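PDB 6NZS: dextranase from Pseudarthrobacter oxydans, which catalyses the endohydrolysis of alpha-1,6-glucosidic linkages in dextran, as a glycoside hydrolase of family 49. Local coordinates for residues 13-18 and 52-57; 208-213 and 226-231; 473-478 and 501-506. One frame throughout, in Å; residues are numbered along the deposited sequence.

Contact 1: 13-18 and 52-57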
loop_
_atom_site.group_PDB
_atom_site.type_symbol
_atom_site.label_atom_id
_atom_site.label_comp_id
_atom_site.label_asym_id
_atom_site.label_seq_id
_atom_site.Cartn_x
_atom_site.Cartn_y
_atom_site.Cartn_z
ATOM N N TRP A 13 -11.239 -15.399 -14.259
ATOM C CA TRP A 13 -10.262 -16.386 -14.696
ATOM C C TRP A 13 -9.946 -17.342 -13.555
ATOM O O TRP A 13 -10.319 -17.122 -12.399
ATOM C CB TRP A 13 -8.980 -15.735 -15.224
ATOM C CG TRP A 13 -8.353 -14.784 -14.262
ATOM C CD1 TRP A 13 -7.442 -15.086 -13.282
ATOM C CD2 TRP A 13 -8.593 -13.371 -14.168
ATOM N NE1 TRP A 13 -7.103 -13.951 -12.592
ATOM C CE2 TRP A 13 -7.790 -12.883 -13.109
ATOM C CE3 TRP A 13 -9.403 -12.471 -14.879
ATOM C CZ2 TRP A 13 -7.767 -11.535 -12.751
ATOM C CZ3 TRP A 13 -9.396 -11.131 -14.510
ATOM C CH2 TRP A 13 -8.577 -10.677 -13.452
ATOM N N TRP A 14 -9.229 -18.409 -13.902
ATOM C CA TRP A 14 -8.844 -19.438 -12.953
ATOM C C TRP A 14 -7.382 -19.781 -13.189
ATOM O O TRP A 14 -6.762 -19.304 -14.138
ATOM C CB TRP A 14 -9.724 -20.683 -13.132
ATOM C CG TRP A 14 -9.722 -21.587 -11.956
ATOM C CD1 TRP A 14 -9.126 -22.812 -11.863
ATOM C CD2 TRP A 14 -10.359 -21.351 -10.696
ATOM N NE1 TRP A 14 -9.343 -23.348 -10.617
ATOM C CE2 TRP A 14 -10.097 -22.472 -9.880
ATOM C CE3 TRP A 14 -11.125 -20.297 -10.176
ATOM C CZ2 TRP A 14 -10.570 -22.572 -8.571
ATOM C CZ3 TRP A 14 -11.599 -20.403 -8.876
ATOM C CH2 TRP A 14 -11.314 -21.532 -8.089
ATOM N N HIS A 15 -6.830 -20.618 -12.309
ATOM C CA HIS A 15 -5.501 -21.199 -12.500
ATOM C C HIS A 15 -5.619 -22.697 -12.263
ATOM O O HIS A 15 -5.873 -23.130 -11.136
ATOM C CB HIS A 15 -4.488 -20.588 -11.532
ATOM C CG HIS A 15 -4.206 -19.144 -11.795
ATOM N ND1 HIS A 15 -3.308 -18.717 -12.751
ATOM C CD2 HIS A 15 -4.732 -18.023 -11.247
ATOM C CE1 HIS A 15 -3.279 -17.396 -12.763
ATOM N NE2 HIS A 15 -4.143 -16.950 -11.869
ATOM N N ASP A 16 -5.422 -23.488 -13.322
ATOM C CA ASP A 16 -5.547 -24.935 -13.173
ATOM C C ASP A 16 -4.388 -25.529 -12.383
ATOM O O ASP A 16 -4.491 -26.671 -11.917
ATOM C CB ASP A 16 -5.671 -25.609 -14.543
ATOM C CG ASP A 16 -6.999 -25.321 -15.223
ATOM O OD1 ASP A 16 -7.955 -24.893 -14.543
ATOM O OD2 ASP A 16 -7.088 -25.531 -16.451
ATOM N N ASN A 17 -3.300 -24.779 -12.224
ATOM C CA ASN A 17 -2.160 -25.159 -11.408
ATOM C C ASN A 17 -2.258 -24.624 -9.980
ATOM O O ASN A 17 -1.231 -24.510 -9.294
ATOM C CB ASN A 17 -0.863 -24.687 -12.073
ATOM C CG ASN A 17 -0.829 -23.181 -12.288
ATOM O OD1 ASN A 17 -1.851 -22.557 -12.569
ATOM N ND2 ASN A 17 0.349 -22.597 -12.168
ATOM N N ALA A 18 -3.462 -24.290 -9.521
ATOM C CA ALA A 18 -3.648 -23.797 -8.162
ATOM C C ALA A 18 -3.422 -24.902 -7.140
ATOM O O ALA A 18 -3.674 -26.084 -7.400
ATOM C CB ALA A 18 -5.066 -23.255 -7.995
ATOM N N ASP A 52 -17.084 -18.176 -11.564
ATOM C CA ASP A 52 -15.993 -18.244 -10.600
ATOM C C ASP A 52 -14.895 -17.252 -10.951
ATOM O O ASP A 52 -14.565 -17.057 -12.124
ATOM C CB ASP A 52 -15.404 -19.648 -10.606
ATOM C CG ASP A 52 -16.414 -20.688 -10.200
ATOM O OD1 ASP A 52 -16.748 -20.745 -9.000
ATOM O OD2 ASP A 52 -16.883 -21.437 -11.082
ATOM N N ALA A 53 -14.330 -16.619 -9.922
ATOM C CA ALA A 53 -13.160 -15.763 -10.067
ATOM C C ALA A 53 -12.125 -16.245 -9.069
ATOM O O ALA A 53 -12.448 -16.448 -7.896
ATOM C CB ALA A 53 -13.501 -14.300 -9.773
ATOM N N PHE A 54 -10.896 -16.440 -9.527
ATOM C CA PHE A 54 -9.869 -16.991 -8.652
ATOM C C PHE A 54 -9.619 -16.068 -7.467
ATOM O O PHE A 54 -9.623 -14.841 -7.607
ATOM C CB PHE A 54 -8.565 -17.152 -9.427
ATOM C CG PHE A 54 -7.576 -18.045 -8.741
ATOM C CD1 PHE A 54 -7.755 -19.423 -8.759
ATOM C CD2 PHE A 54 -6.490 -17.522 -8.065
ATOM C CE1 PHE A 54 -6.860 -20.261 -8.128
ATOM C CE2 PHE A 54 -5.576 -18.361 -7.432
ATOM C CZ PHE A 54 -5.758 -19.727 -7.461
ATOM N N THR A 55 -9.389 -16.663 -6.296
ATOM C CA THR A 55 -8.938 -15.915 -5.125
ATOM C C THR A 55 -7.523 -16.375 -4.804
ATOM O O THR A 55 -7.313 -17.524 -4.390
ATOM C CB THR A 55 -9.868 -16.077 -3.926
ATOM O OG1 THR A 55 -11.203 -15.700 -4.296
ATOM C CG2 THR A 55 -9.408 -15.184 -2.776
ATOM N N TYR A 56 -6.571 -15.474 -5.004
ATOM C CA TYR A 56 -5.171 -15.673 -4.656
ATOM C C TYR A 56 -4.984 -15.559 -3.150
ATOM O O TYR A 56 -5.848 -15.059 -2.433
ATOM C CB TYR A 56 -4.323 -14.577 -5.304
ATOM C CG TYR A 56 -4.435 -14.549 -6.811
ATOM C CD1 TYR A 56 -3.658 -15.396 -7.588
ATOM C CD2 TYR A 56 -5.316 -13.680 -7.458
ATOM C CE1 TYR A 56 -3.756 -15.394 -8.970
ATOM C CE2 TYR A 56 -5.417 -13.664 -8.840
ATOM C CZ TYR A 56 -4.641 -14.530 -9.589
ATOM O OH TYR A 56 -4.743 -14.520 -10.964
ATOM N N MET A 57 -3.822 -16.003 -2.665
ATOM C CA MET A 57 -3.508 -15.832 -1.249
ATOM C C MET A 57 -2.005 -15.673 -1.038
ATOM O O MET A 57 -1.196 -16.391 -1.639
ATOM C CB MET A 57 -4.040 -16.987 -0.382
ATOM C CG MET A 57 -3.908 -16.726 1.120
ATOM S SD MET A 57 -4.667 -18.000 2.145
ATOM C CE MET A 57 -3.509 -19.331 1.897
#

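Contact 2: 208-213 and 226-231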
loop_
_atom_site.group_PDB
_atom_site.type_symbol
_atom_site.label_atom_id
_atom_site.label_comp_id
_atom_site.label_asym_id
_atom_site.label_seq_id
_atom_site.Cartn_x
_atom_site.Cartn_y
_atom_site.Cartn_z
ATOM N N SER A 208 1.205 -2.093 -31.754
ATOM C CA SER A 208 1.930 -1.274 -30.790
ATOM C C SER A 208 3.440 -1.377 -30.944
ATOM O O SER A 208 4.162 -0.481 -30.489
ATOM C CB SER A 208 1.548 -1.684 -29.360
ATOM O OG SER A 208 0.140 -1.782 -29.200
ATOM N N GLY A 209 3.924 -2.441 -31.557
ATOM C CA GLY A 209 5.347 -2.694 -31.662
ATOM C C GLY A 209 5.579 -4.188 -31.744
ATOM O O GLY A 209 4.651 -4.987 -31.719
ATOM N N SER A 210 6.852 -4.555 -31.844
ATOM C CA SER A 210 7.194 -5.969 -31.817
ATOM C C SER A 210 6.959 -6.518 -30.414
ATOM O O SER A 210 7.206 -5.833 -29.417
ATOM C CB SER A 210 8.647 -6.184 -32.239
ATOM O OG SER A 210 9.540 -5.456 -31.423
ATOM N N ILE A 211 6.478 -7.758 -30.339
ATOM C CA ILE A 211 6.066 -8.363 -29.074
ATOM C C ILE A 211 6.770 -9.700 -28.873
ATOM O O ILE A 211 6.762 -10.559 -29.764
ATOM C CB ILE A 211 4.541 -8.573 -29.006
ATOM C CG1 ILE A 211 3.800 -7.249 -29.164
ATOM C CG2 ILE A 211 4.167 -9.231 -27.684
ATOM C CD1 ILE A 211 2.298 -7.405 -29.240
ATOM N N HIS A 212 7.351 -9.883 -27.691
ATOM C CA HIS A 212 7.811 -11.178 -27.217
ATOM C C HIS A 212 6.777 -11.729 -26.239
ATOM O O HIS A 212 6.393 -11.040 -25.286
ATOM C CB HIS A 212 9.158 -11.029 -26.508
ATOM C CG HIS A 212 9.615 -12.276 -25.817
ATOM N ND1 HIS A 212 10.030 -13.396 -26.503
ATOM C CD2 HIS A 212 9.710 -12.584 -24.501
ATOM C CE1 HIS A 212 10.360 -14.342 -25.642
ATOM N NE2 HIS A 212 10.181 -13.872 -24.419
ATOM N N TYR A 213 6.329 -12.964 -26.475
ATOM C CA TYR A 213 5.370 -13.640 -25.602
ATOM C C TYR A 213 6.088 -14.759 -24.866
ATOM O O TYR A 213 6.331 -15.825 -25.451
ATOM C CB TYR A 213 4.227 -14.237 -26.425
ATOM C CG TYR A 213 3.408 -13.274 -27.243
ATOM C CD1 TYR A 213 3.740 -13.005 -28.565
ATOM C CD2 TYR A 213 2.278 -12.669 -26.710
ATOM C CE1 TYR A 213 2.979 -12.142 -29.326
ATOM C CE2 TYR A 213 1.517 -11.805 -27.457
ATOM C CZ TYR A 213 1.870 -11.548 -28.765
ATOM O OH TYR A 213 1.111 -10.687 -29.517
ATOM N N THR A 226 14.802 -8.950 -27.874
ATOM C CA THR A 226 15.025 -7.868 -28.823
ATOM C C THR A 226 13.756 -7.123 -29.204
ATOM O O THR A 226 13.843 -6.106 -29.900
ATOM C CB THR A 226 15.696 -8.403 -30.095
ATOM O OG1 THR A 226 14.936 -9.505 -30.597
ATOM C CG2 THR A 226 17.121 -8.856 -29.798
ATOM N N GLU A 227 12.592 -7.586 -28.763
ATOM C CA GLU A 227 11.338 -6.940 -29.110
ATOM C C GLU A 227 11.091 -5.724 -28.213
ATOM O O GLU A 227 11.804 -5.475 -27.239
ATOM C CB GLU A 227 10.185 -7.936 -29.012
ATOM C CG GLU A 227 10.202 -9.030 -30.080
ATOM C CD GLU A 227 11.056 -10.235 -29.710
ATOM O OE1 GLU A 227 11.686 -10.235 -28.632
ATOM O OE2 GLU A 227 11.094 -11.192 -30.510
ATOM N N GLU A 228 10.053 -4.959 -28.560
ATOM C CA GLU A 228 9.726 -3.735 -27.842
ATOM C C GLU A 228 8.789 -3.966 -26.666
ATOM O O GLU A 228 8.749 -3.136 -25.751
ATOM C CB GLU A 228 9.038 -2.753 -28.793
ATOM C CG GLU A 228 9.928 -2.204 -29.898
ATOM C CD GLU A 228 9.125 -1.358 -30.864
ATOM O OE1 GLU A 228 8.459 -1.937 -31.744
ATOM O OE2 GLU A 228 9.136 -0.118 -30.726
ATOM N N ILE A 229 8.028 -5.054 -26.686
ATOM C CA ILE A 229 6.964 -5.304 -25.720
ATOM C C ILE A 229 7.094 -6.739 -25.239
ATOM O O ILE A 229 7.265 -7.657 -26.048
ATOM C CB ILE A 229 5.584 -5.101 -26.375
ATOM C CG1 ILE A 229 5.439 -3.672 -26.904
ATOM C CG2 ILE A 229 4.449 -5.472 -25.410
ATOM C CD1 ILE A 229 4.334 -3.519 -27.919
ATOM N N ILE A 230 7.001 -6.940 -23.926
ATOM C CA ILE A 230 6.936 -8.273 -23.342
ATOM C C ILE A 230 5.516 -8.460 -22.835
ATOM O O ILE A 230 5.056 -7.702 -21.971
ATOM C CB ILE A 230 7.971 -8.466 -22.225
ATOM C CG1 ILE A 230 9.384 -8.201 -22.757
ATOM C CG2 ILE A 230 7.867 -9.879 -21.665
ATOM C CD1 ILE A 230 10.447 -8.141 -21.680
ATOM N N TYR A 231 4.819 -9.452 -23.388
ATOM C CA TYR A 231 3.388 -9.653 -23.176
ATOM C C TYR A 231 3.213 -11.008 -22.511
ATOM O O TYR A 231 3.473 -12.044 -23.132
ATOM C CB TYR A 231 2.692 -9.627 -24.535
ATOM C CG TYR A 231 1.174 -9.666 -24.538
ATOM C CD1 TYR A 231 0.470 -10.734 -23.994
ATOM C CD2 TYR A 231 0.448 -8.640 -25.136
ATOM C CE1 TYR A 231 -0.911 -10.768 -24.026
ATOM C CE2 TYR A 231 -0.930 -8.665 -25.167
ATOM C CZ TYR A 231 -1.602 -9.733 -24.609
ATOM O OH TYR A 231 -2.984 -9.764 -24.644
HETATM O O HOH W 1 8.395 -12.842 -30.535
HETATM O O HOH W 2 10.384 -13.604 -29.252
#

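Contact 3: 473-478 and 501-506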
loop_
_atom_site.group_PDB
_atom_site.type_symbol
_atom_site.label_atom_id
_atom_site.label_comp_id
_atom_site.label_asym_id
_atom_site.label_seq_id
_atom_site.Cartn_x
_atom_site.Cartn_y
_atom_site.Cartn_z
ATOM N N ASN A 473 2.835 23.923 0.811
ATOM C CA ASN A 473 1.653 23.818 -0.038
ATOM C C ASN A 473 1.285 22.360 -0.299
ATOM O O ASN A 473 1.168 21.913 -1.439
ATOM C CB ASN A 473 1.834 24.607 -1.336
ATOM C CG ASN A 473 2.019 26.088 -1.087
ATOM O OD1 ASN A 473 1.362 26.669 -0.221
ATOM N ND2 ASN A 473 2.926 26.707 -1.837
ATOM N N MET A 474 1.107 21.614 0.786
ATOM C CA MET A 474 0.681 20.223 0.728
ATOM C C MET A 474 -0.680 20.143 1.390
ATOM O O MET A 474 -0.839 20.575 2.539
ATOM C CB MET A 474 1.677 19.313 1.442
ATOM C CG MET A 474 3.102 19.485 0.962
ATOM S SD MET A 474 4.066 17.978 1.155
ATOM C CE MET A 474 4.014 17.785 2.922
ATOM N N ARG A 475 -1.656 19.612 0.665
ATOM C CA ARG A 475 -3.026 19.505 1.141
ATOM C C ARG A 475 -3.454 18.045 1.145
ATOM O O ARG A 475 -3.327 17.347 0.134
ATOM C CB ARG A 475 -3.981 20.321 0.261
ATOM C CG ARG A 475 -5.430 20.306 0.739
ATOM C CD ARG A 475 -6.261 21.327 -0.033
ATOM N NE ARG A 475 -7.641 21.408 0.441
ATOM C CZ ARG A 475 -8.102 22.352 1.257
ATOM N NH1 ARG A 475 -7.292 23.308 1.696
ATOM N NH2 ARG A 475 -9.379 22.344 1.632
ATOM N N PHE A 476 -3.953 17.590 2.288
ATOM C CA PHE A 476 -4.464 16.234 2.459
ATOM C C PHE A 476 -5.921 16.390 2.864
ATOM O O PHE A 476 -6.205 16.885 3.960
ATOM C CB PHE A 476 -3.692 15.508 3.562
ATOM C CG PHE A 476 -2.212 15.454 3.333
ATOM C CD1 PHE A 476 -1.386 16.456 3.807
ATOM C CD2 PHE A 476 -1.643 14.400 2.642
ATOM C CE1 PHE A 476 -0.012 16.412 3.594
ATOM C CE2 PHE A 476 -0.284 14.351 2.418
ATOM C CZ PHE A 476 0.539 15.349 2.889
ATOM N N GLU A 477 -6.845 15.983 2.001
ATOM C CA GLU A 477 -8.269 16.176 2.260
ATOM C C GLU A 477 -8.982 14.837 2.232
ATOM O O GLU A 477 -8.942 14.133 1.216
ATOM C CB GLU A 477 -8.907 17.138 1.253
ATOM C CG GLU A 477 -10.401 17.294 1.479
ATOM C CD GLU A 477 -10.988 18.555 0.878
ATOM O OE1 GLU A 477 -10.221 19.377 0.338
ATOM O OE2 GLU A 477 -12.225 18.717 0.961
ATOM N N ASN A 478 -9.658 14.516 3.343
ATOM C CA ASN A 478 -10.374 13.265 3.577
ATOM C C ASN A 478 -9.388 12.130 3.811
ATOM O O ASN A 478 -8.919 11.495 2.864
ATOM C CB ASN A 478 -11.388 12.947 2.468
ATOM C CG ASN A 478 -12.378 14.067 2.255
ATOM O OD1 ASN A 478 -12.705 14.804 3.183
ATOM N ND2 ASN A 478 -12.853 14.207 1.026
ATOM N N HIS A 501 -2.018 21.505 4.971
ATOM C CA HIS A 501 -3.431 21.472 5.315
ATOM C C HIS A 501 -3.874 20.022 5.415
ATOM O O HIS A 501 -3.666 19.246 4.478
ATOM C CB HIS A 501 -4.256 22.216 4.261
ATOM C CG HIS A 501 -5.597 22.663 4.749
ATOM N ND1 HIS A 501 -5.886 23.981 5.038
ATOM C CD2 HIS A 501 -6.729 21.964 4.998
ATOM C CE1 HIS A 501 -7.143 24.071 5.442
ATOM N NE2 HIS A 501 -7.678 22.860 5.425
ATOM N N VAL A 502 -4.476 19.662 6.549
ATOM C CA VAL A 502 -5.059 18.338 6.764
ATOM C C VAL A 502 -6.534 18.555 7.065
ATOM O O VAL A 502 -6.884 19.051 8.146
ATOM C CB VAL A 502 -4.363 17.583 7.908
ATOM C CG1 VAL A 502 -4.966 16.187 8.077
ATOM C CG2 VAL A 502 -2.859 17.487 7.657
ATOM N N LYS A 503 -7.394 18.207 6.115
ATOM C CA LYS A 503 -8.829 18.427 6.229
ATOM C C LYS A 503 -9.543 17.085 6.327
ATOM O O LYS A 503 -9.311 16.184 5.511
ATOM C CB LYS A 503 -9.365 19.213 5.029
ATOM C CG LYS A 503 -10.840 19.552 5.149
ATOM C CD LYS A 503 -11.300 20.500 4.038
ATOM C CE LYS A 503 -12.763 20.869 4.236
ATOM N NZ LYS A 503 -13.196 21.971 3.327
ATOM N N ASN A 504 -10.422 16.955 7.316
ATOM C CA ASN A 504 -11.201 15.732 7.524
ATOM C C ASN A 504 -10.315 14.498 7.713
ATOM O O ASN A 504 -10.562 13.431 7.139
ATOM C CB ASN A 504 -12.265 15.505 6.439
ATOM C CG ASN A 504 -13.242 14.394 6.817
ATOM O OD1 ASN A 504 -13.495 14.151 8.006
ATOM N ND2 ASN A 504 -13.774 13.700 5.817
ATOM N N LEU A 505 -9.280 14.644 8.535
ATOM C CA LEU A 505 -8.651 13.477 9.150
ATOM C C LEU A 505 -9.621 13.004 10.220
ATOM O O LEU A 505 -9.756 13.638 11.273
ATOM C CB LEU A 505 -7.306 13.854 9.764
ATOM C CG LEU A 505 -6.670 12.778 10.655
ATOM C CD1 LEU A 505 -6.418 11.501 9.859
ATOM C CD2 LEU A 505 -5.392 13.273 11.310
ATOM N N ASN A 506 -10.333 11.910 9.946
ATOM C CA ASN A 506 -11.346 11.395 10.854
ATOM C C ASN A 506 -10.908 10.020 11.329
ATOM O O ASN A 506 -10.749 9.093 10.526
ATOM C CB ASN A 506 -12.745 11.397 10.224
ATOM C CG ASN A 506 -12.854 10.519 8.995
ATOM O OD1 ASN A 506 -13.361 9.398 9.070
ATOM N ND2 ASN A 506 -12.436 11.045 7.840
HETATM O O HOH W 3 -10.975 24.089 3.555
#

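Contact 1: 13-18 and 52-57
Phe54 stands with its ring between Trp14 and His15 and is engaged differently by each. Toward Trp14 it presents an edge: CD1 sits 3.7 Å above the plane of the indole, displaced toward the rim, and the ring planes meet at 82°, a T-shaped pair. Toward His15 the roles are exchanged, since here Phe54 offers the face and the imidazole edge, led by CD2, comes down on it with the planes at 79°. A third neighbour, Ala18, brings its CB to the rim of the same ring, 3.5 Å from Phe54 CE1.

The polar end of the contact is the hydroxyl of Tyr56, gripped by two nitrogens. Trp13 NE1 donates to Tyr56 OH at 2.9 Å, with the oxygen only 12° out of the indole plane. His15 NE2 lies 2.7 Å from the same Tyr56 OH in a nearly straight bond whose donor may be either group. Each of these two side chains crosses Tyr56 at about a right angle, and the imidazole meets the phenol rim to rim. Two bonds at one oxygen probably fix the phenol's end and limit the turning of the indole and imidazole; Phe54 CD2, over the centre of the Tyr56 ring, would hinder that ring. The backbone adds one link, Phe54 N to Trp13 O at 3.0 Å, and the type I turn from His15 to Ala18 brings Ala18 back to the cluster.

Within the N-terminal Ig-like domain, this aromatic cluster fastens the loop between strands 10-11 and 18-20 to strand 51-58, which runs between strands 37-43 and 84-92. Val31 and Arg33 of strand 31-33 also touch Phe54, while Trp87 of strand 84-92 meets the Tyr56 ring.

Contact 2: 208-213 and 226-231
The Tyr231 ring has Tyr213 over one face: CE2 of Tyr213 stands 3.6 Å above it, displaced toward the rim. The planes are inclined at 52°, neither a stack nor an edge-to-face pair. Ile211 CG2 packs against Tyr231 CB, and the same methyl covers a face of the Tyr213 ring near its rim. The Tyr213 hydroxyl is tied to Glu206.

On the other side of the strands, the His212 ring has Ile230 CG2 at its edge and a water in its plane. That water, hydrogen-bonded to ND1, donates to Glu227 OE2, and a second water joins Glu227 OE2 to Ile211 O. Glu227 is bent at chi2 (86°), which turns CD back toward His212; OE1 approaches His212 CB at 3.4 Å, and the carboxylate probably favours a protonated imidazole.

Where the strands begin, Ser210 makes the polar join. Its OG, held between the backbone N and carbonyl carbon (chi1 57°), accepts from Glu228 N at 3.0 Å, while Glu228 OE1 takes the amide of Ser210 on its anti side, tilted out of the carboxylate plane, at 3.1 Å. Gly209 lies against that carboxylate; a CB there would clash with Glu228 OE1 and with its own preceding carbonyl.

The backbone bonds His212 N to Ile229 O (2.8 Å) and Tyr231 N to His212 O (2.9 Å) set the parallel register of Ile211 with Ile229 and His212 with Ile230. Strand 229-232 pairs in parallel with 253-256 on its other side, the successive-strand pattern of a right-handed parallel beta-helix, here at its N-terminal end.

Contact 3: 473-478 and 501-506
Arg475 lies flat on His501, its guanidinium and the imidazole stacked with planes 26° apart. NH1 is the atom over the ring centre, 3.5 Å above it; the arm runs extended from CG to NE, and chi4 then lays the guanidinium on the ring. His501 NE2 is hydrogen-bonded to Glu548 on the next strand.

The tight part is the backbone seam. Four nearly straight bonds cross it, among them Phe476 N to His501 O and Lys503 N to Phe476 O, both 2.8 Å, and below them Phe476 and Val502 turn to the buried side, where Leu450 touches both. Phe476 CD1 is 4.2 Å from Val502 CG2, so this pair only grazes.

The outer side carries charge and is looser. Glu477 OE1 receives Arg475 NE at 3.3 Å in the guanidinium plane, a salt bridge along one strand, whereas Glu477 OE2 and Lys503 NZ remain 4.1 Å apart. A water accepts from both Arg475 NH2 and Lys503 NZ and so bridges the like charges. An alanine in place of Arg475 would probably leave the His501 face without its stacked cover and Glu477 without its salt-bridge partner.

Asn504 ND2 donates to Asn478 OD1 at 3.0 Å from above the Asn478 amide plane, OD1 lying in the Asn504 plane. Parallel strands with aligned, hydrogen-bonded asparagines, Asn478 continuing to Asn430, are characteristic of the parallel beta-helix and its asparagine rows on successive coils.

Overall arrangement
From the N terminus, contact 1 comes first and closes a loop of 33 residues within the N-terminal Ig-like domain. Contact 2 follows, bridging only 12 intervening residues where the parallel strands of the beta-helix begin, and contact 3 spans 22 residues much further along the same helix. The three are in series: each closes before the next opens, so none nests or crosses. Contacts 2 and 3 both join successive parallel strands, yet their centres are 43 Å apart. Contact 1 belongs to a different part of the fold, its centre 27 Å from that of contact 2 and, across the chain's centre, 39 Å from that of contact 3.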